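PDB 6LSU: intracellular protein transport protein USO1 from Saccharomyces cerevisiae S288c, which tethers membranes and is required for protein transport from the endoplasmic reticulum to the Golgi complex. Local coordinates for residues F613-Q618 against T655-K660; L627-L632 against A664-Q669. All coordinates share one frame; numbering follows the deposited sequence.

Contact 1. Residues F613-Q618 against T655-K660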
loop_
_atom_site.group_PDB
_atom_site.type_symbol
_atom_site.label_atom_id
_atom_site.label_comp_id
_atom_site.label_asym_id
_atom_site.label_seq_id
_atom_site.Cartn_x
_atom_site.Cartn_y
_atom_site.Cartn_z
ATOM N N PHE A 613 -38.102 17.176 -11.931
ATOM C CA PHE A 613 -37.525 15.923 -11.380
ATOM C C PHE A 613 -37.509 16.029 -9.853
ATOM O O PHE A 613 -37.936 15.073 -9.217
ATOM C CB PHE A 613 -36.132 15.602 -11.941
ATOM C CG PHE A 613 -35.630 14.296 -11.382
ATOM C CD1 PHE A 613 -35.145 14.231 -10.084
ATOM C CD2 PHE A 613 -35.719 13.118 -12.107
ATOM C CE1 PHE A 613 -34.770 13.020 -9.523
ATOM C CE2 PHE A 613 -35.325 11.909 -11.541
ATOM C CZ PHE A 613 -34.876 11.867 -10.245
ATOM N N SER A 614 -37.065 17.156 -9.301
ATOM C CA SER A 614 -36.963 17.381 -7.835
ATOM C C SER A 614 -38.248 16.984 -7.092
ATOM O O SER A 614 -38.149 16.738 -5.885
ATOM C CB SER A 614 -36.601 18.808 -7.540
ATOM O OG SER A 614 -37.750 19.630 -7.554
ATOM N N TYR A 615 -39.417 16.999 -7.737
ATOM C CA TYR A 615 -40.723 16.616 -7.110
ATOM C C TYR A 615 -40.900 15.103 -7.216
ATOM O O TYR A 615 -41.447 14.597 -8.230
ATOM C CB TYR A 615 -41.935 17.338 -7.729
ATOM C CG TYR A 615 -41.973 18.806 -7.419
ATOM C CD1 TYR A 615 -42.438 19.273 -6.202
ATOM C CD2 TYR A 615 -41.414 19.719 -8.293
ATOM C CE1 TYR A 615 -42.402 20.619 -5.894
ATOM C CE2 TYR A 615 -41.373 21.072 -7.999
ATOM C CZ TYR A 615 -41.879 21.523 -6.799
ATOM O OH TYR A 615 -41.829 22.864 -6.564
ATOM N N GLN A 616 -40.422 14.392 -6.195
ATOM C CA GLN A 616 -40.562 12.919 -6.106
ATOM C C GLN A 616 -41.209 12.574 -4.766
ATOM O O GLN A 616 -41.151 13.424 -3.831
ATOM C CB GLN A 616 -39.205 12.242 -6.293
ATOM C CG GLN A 616 -39.262 11.030 -7.210
ATOM C CD GLN A 616 -38.107 11.031 -8.177
ATOM O OE1 GLN A 616 -37.263 11.928 -8.138
ATOM N NE2 GLN A 616 -38.069 10.028 -9.048
ATOM N N ILE A 617 -41.842 11.400 -4.721
ATOM C CA ILE A 617 -42.375 10.765 -3.481
ATOM C C ILE A 617 -41.255 10.722 -2.424
ATOM O O ILE A 617 -40.104 10.372 -2.785
ATOM C CB ILE A 617 -43.005 9.390 -3.809
ATOM C CG1 ILE A 617 -42.262 8.634 -4.920
ATOM C CG2 ILE A 617 -44.477 9.575 -4.145
ATOM C CD1 ILE A 617 -43.096 7.621 -5.696
ATOM N N GLN A 618 -41.581 11.086 -1.173
ATOM C CA GLN A 618 -40.637 11.604 -0.132
ATOM C C GLN A 618 -39.440 10.660 0.073
ATOM O O GLN A 618 -38.378 11.156 0.520
ATOM C CB GLN A 618 -41.380 11.853 1.189
ATOM C CG GLN A 618 -40.541 12.528 2.276
ATOM C CD GLN A 618 -40.254 13.984 1.992
ATOM O OE1 GLN A 618 -40.737 14.549 1.015
ATOM N NE2 GLN A 618 -39.475 14.606 2.865
ATOM N N THR A 655 -37.507 29.896 -5.915
ATOM C CA THR A 655 -38.140 30.101 -4.586
ATOM C C THR A 655 -39.642 29.818 -4.634
ATOM O O THR A 655 -40.121 29.139 -3.718
ATOM C CB THR A 655 -37.972 31.539 -4.095
ATOM O OG1 THR A 655 -38.205 32.349 -5.250
ATOM C CG2 THR A 655 -36.605 31.820 -3.513
ATOM N N LYS A 656 -40.362 30.359 -5.625
ATOM C CA LYS A 656 -41.827 30.140 -5.754
ATOM C C LYS A 656 -42.090 28.626 -5.871
ATOM O O LYS A 656 -42.922 28.127 -5.092
ATOM C CB LYS A 656 -42.422 30.958 -6.911
ATOM C CG LYS A 656 -42.593 32.446 -6.616
ATOM C CD LYS A 656 -43.124 33.253 -7.799
ATOM C CE LYS A 656 -43.059 34.756 -7.603
ATOM N NZ LYS A 656 -43.948 35.224 -6.509
ATOM N N THR A 657 -41.390 27.928 -6.778
ATOM C CA THR A 657 -41.541 26.466 -7.025
ATOM C C THR A 657 -41.135 25.638 -5.810
ATOM O O THR A 657 -41.957 24.822 -5.390
ATOM C CB THR A 657 -40.704 25.929 -8.196
ATOM O OG1 THR A 657 -39.421 26.555 -8.261
ATOM C CG2 THR A 657 -41.338 26.156 -9.547
ATOM N N LEU A 658 -39.922 25.810 -5.277
ATOM C CA LEU A 658 -39.375 24.861 -4.264
ATOM C C LEU A 658 -39.579 25.392 -2.849
ATOM O O LEU A 658 -39.909 24.587 -2.003
ATOM C CB LEU A 658 -37.895 24.563 -4.537
ATOM C CG LEU A 658 -37.665 23.440 -5.550
ATOM C CD1 LEU A 658 -36.188 23.272 -5.876
ATOM C CD2 LEU A 658 -38.265 22.125 -5.059
ATOM N N GLY A 659 -39.334 26.678 -2.610
ATOM C CA GLY A 659 -39.458 27.290 -1.271
ATOM C C GLY A 659 -38.127 27.340 -0.539
ATOM O O GLY A 659 -37.395 26.344 -0.567
ATOM N N LYS A 660 -37.855 28.457 0.129
ATOM C CA LYS A 660 -36.601 28.741 0.875
ATOM C C LYS A 660 -36.405 27.675 1.960
ATOM O O LYS A 660 -35.247 27.355 2.251
ATOM C CB LYS A 660 -36.604 30.139 1.519
ATOM C CG LYS A 660 -37.306 31.258 0.750
ATOM C CD LYS A 660 -38.825 31.305 0.987
ATOM C CE LYS A 660 -39.570 32.318 0.141
ATOM N NZ LYS A 660 -41.026 32.036 0.127
#
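The phenol ring of Y615 meets T657 at its hydroxyl edge, where the backbone O of T657 lies near the ring plane; the model sets OH and O too close to support a named bond. L658 comes to the same end obliquely, with its CD2 methyl 4.1 Å from Y615 CZ and 3.9 Å from Y615 OH. Y615 has CG anti to its own carbonyl carbon (chi1 -69°), and from there the ring reaches across to the end of helix 647-658. In the globular head of this armadillo-repeat protein, the contact joins the ends of two helices: 604-614, within ARM 10, and 647-658. Across the contact, L658 CD2 also meets S614, whose OG approaches to 3.6 Å; that hydroxyl is spent on the carbonyl of L611, back along its own helix, and T657 OG1 likewise turns back, to the carbonyls of F653 and I654. Both T657 and L658 also pack on L611. Directly after L658 the chain turns at G659, whose positive phi (95°) would jam a CB against the preceding carbonyl O, and helix 660-673 starts from there.

Contact 2. Residues L627-L632 against A664-Q669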
loop_
_atom_site.group_PDB
_atom_site.type_symbol
_atom_site.label_atom_id
_atom_site.label_comp_id
_atom_site.label_asym_id
_atom_site.label_seq_id
_atom_site.Cartn_x
_atom_site.Cartn_y
_atom_site.Cartn_z
ATOM N N LEU A 627 -29.320 16.470 -4.892
ATOM C CA LEU A 627 -28.203 16.909 -5.767
ATOM C C LEU A 627 -28.739 17.815 -6.866
ATOM O O LEU A 627 -28.090 18.919 -7.105
ATOM C CB LEU A 627 -27.457 15.699 -6.341
ATOM C CG LEU A 627 -26.453 15.066 -5.378
ATOM C CD1 LEU A 627 -25.732 13.894 -6.048
ATOM C CD2 LEU A 627 -25.472 16.118 -4.886
ATOM N N VAL A 628 -29.850 17.399 -7.501
ATOM C CA VAL A 628 -30.634 18.268 -8.425
ATOM C C VAL A 628 -30.951 19.578 -7.701
ATOM O O VAL A 628 -30.755 20.606 -8.280
ATOM C CB VAL A 628 -31.926 17.624 -8.957
ATOM C CG1 VAL A 628 -32.724 18.659 -9.739
ATOM C CG2 VAL A 628 -31.638 16.434 -9.853
ATOM N N THR A 629 -31.474 19.527 -6.489
ATOM C CA THR A 629 -31.883 20.747 -5.736
ATOM C C THR A 629 -30.631 21.597 -5.554
ATOM O O THR A 629 -30.689 22.805 -5.792
ATOM C CB THR A 629 -32.507 20.403 -4.383
ATOM O OG1 THR A 629 -33.553 19.462 -4.623
ATOM C CG2 THR A 629 -32.960 21.624 -3.608
ATOM N N MET A 630 -29.532 20.965 -5.137
ATOM C CA MET A 630 -28.241 21.655 -4.854
ATOM C C MET A 630 -27.726 22.363 -6.129
ATOM O O MET A 630 -27.246 23.547 -6.078
ATOM C CB MET A 630 -27.206 20.641 -4.396
ATOM C CG MET A 630 -26.116 21.297 -3.594
ATOM S SD MET A 630 -24.777 20.157 -3.239
ATOM C CE MET A 630 -25.663 18.944 -2.257
ATOM N N LEU A 631 -27.823 21.669 -7.269
ATOM C CA LEU A 631 -27.398 22.242 -8.559
ATOM C C LEU A 631 -28.067 23.606 -8.733
ATOM O O LEU A 631 -27.343 24.611 -9.105
ATOM C CB LEU A 631 -27.795 21.270 -9.667
ATOM C CG LEU A 631 -26.850 21.217 -10.857
ATOM C CD1 LEU A 631 -27.552 20.653 -12.102
ATOM C CD2 LEU A 631 -26.294 22.613 -11.152
ATOM N N LEU A 632 -29.393 23.658 -8.539
ATOM C CA LEU A 632 -30.199 24.870 -8.828
ATOM C C LEU A 632 -29.841 25.982 -7.839
ATOM O O LEU A 632 -29.646 27.145 -8.281
ATOM C CB LEU A 632 -31.690 24.505 -8.744
ATOM C CG LEU A 632 -32.145 23.529 -9.820
ATOM C CD1 LEU A 632 -33.542 23.033 -9.536
ATOM C CD2 LEU A 632 -32.066 24.175 -11.205
ATOM N N ALA A 664 -33.288 24.511 1.843
ATOM C CA ALA A 664 -32.414 24.391 3.030
ATOM C C ALA A 664 -32.601 22.997 3.625
ATOM O O ALA A 664 -31.590 22.401 4.022
ATOM C CB ALA A 664 -32.690 25.478 4.045
ATOM N N SER A 665 -33.831 22.487 3.672
ATOM C CA SER A 665 -34.119 21.162 4.280
ATOM C C SER A 665 -33.358 20.103 3.487
ATOM O O SER A 665 -32.767 19.212 4.118
ATOM C CB SER A 665 -35.592 20.854 4.340
ATOM O OG SER A 665 -35.816 19.457 4.353
ATOM N N ARG A 666 -33.382 20.209 2.155
ATOM C CA ARG A 666 -32.879 19.146 1.244
ATOM C C ARG A 666 -31.355 19.199 1.165
ATOM O O ARG A 666 -30.796 18.152 0.777
ATOM C CB ARG A 666 -33.457 19.283 -0.161
ATOM C CG ARG A 666 -34.891 18.793 -0.278
ATOM C CD ARG A 666 -35.525 19.280 -1.563
ATOM N NE ARG A 666 -36.693 18.485 -1.913
ATOM C CZ ARG A 666 -37.249 18.433 -3.123
ATOM N NH1 ARG A 666 -36.755 19.147 -4.122
ATOM N NH2 ARG A 666 -38.304 17.660 -3.334
ATOM N N ILE A 667 -30.737 20.362 1.446
ATOM C CA ILE A 667 -29.266 20.494 1.674
ATOM C C ILE A 667 -28.898 19.811 3.000
ATOM O O ILE A 667 -27.908 19.051 3.021
ATOM C CB ILE A 667 -28.828 21.969 1.638
ATOM C CG1 ILE A 667 -29.043 22.587 0.256
ATOM C CG2 ILE A 667 -27.389 22.121 2.118
ATOM C CD1 ILE A 667 -29.026 21.597 -0.885
ATOM N N LYS A 668 -29.637 20.107 4.067
ATOM C CA LYS A 668 -29.430 19.510 5.410
ATOM C C LYS A 668 -29.704 18.008 5.320
ATOM O O LYS A 668 -29.023 17.263 5.999
ATOM C CB LYS A 668 -30.335 20.176 6.452
ATOM C CG LYS A 668 -29.959 19.916 7.906
ATOM C CD LYS A 668 -30.243 21.091 8.824
ATOM C CE LYS A 668 -29.596 20.941 10.187
ATOM N NZ LYS A 668 -29.363 22.259 10.823
ATOM N N GLN A 669 -30.647 17.571 4.485
ATOM C CA GLN A 669 -31.037 16.142 4.460
ATOM C C GLN A 669 -29.959 15.366 3.713
ATOM O O GLN A 669 -29.817 14.135 3.984
ATOM C CB GLN A 669 -32.400 15.880 3.816
ATOM C CG GLN A 669 -32.724 14.388 3.790
ATOM C CD GLN A 669 -34.150 14.024 3.455
ATOM O OE1 GLN A 669 -34.660 14.358 2.381
ATOM N NE2 GLN A 669 -34.783 13.282 4.360
#
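T629 OG1 has two polar partners: it bonds to the carbonyl O of K625 one turn earlier in its own helix, and it accepts a weak hydrogen bond from R666 NH1 at 3.3 Å, bent to 131° at the hydrogen. The pair ties helix 622-637, largely within ARM 10 of the armadillo solenoid of the head, to helix 660-673, and all four touching residues are buried. T629 and R666 cross at about a right angle, the hydroxyl lying oblique to the guanidinium. With CG anti to its carbonyl carbon (chi1 -77°) and the chain extended from CG to NE, the arginine runs past the threonine: its CD methylene lies 3.6 Å from T629 OG1 and 4.0 Å from T629 CG2, whereas its other terminal nitrogen, NH2, bonds to the backbone O of S614. The charged end thus has a partner at each of two helices. Replacing T629 with an alanine would probably leave R666 NH1 without this acceptor and open a gap beside the arginine CD. One residue further along both helices the contact turns apolar. M630 and I667 also cross at roughly a right angle, and I716 of helix 713-717 touches both, while I587 of helix 577-590 lies against M630 as well. The methionine touches with the base of its side chain: CG, anti to the backbone N (chi1 -157°), meets the isoleucine, and the chain bends at the next bond, CG-SD (chi3). On the other helix the delta methyl does the work, I667 CD1 sitting 4.0 Å from M630 CG and 4.1 Å from M630 CB.

The centres of contact 1 and contact 2 lie about 10 Å apart, and R666 bridges them. Its NH2 is 2.7 Å from S614 O, a probable hydrogen bond to the end of helix 604-614, and its NH1 packs 3.5 Å from L658 CD2, the methyl used in contact 1. One residue before S614, F613 CD1 meets V628 CG2 at 4.1 Å, joining the first segments of both contacts. The segments of the two contacts alternate along the chain (613-618, 627-632, 655-660, 664-669), and the contacts bring together helices 604-614, 622-637, 647-658 and 660-673. Both contacts sit far from the chain's centre, about 45 and 37 Å from it.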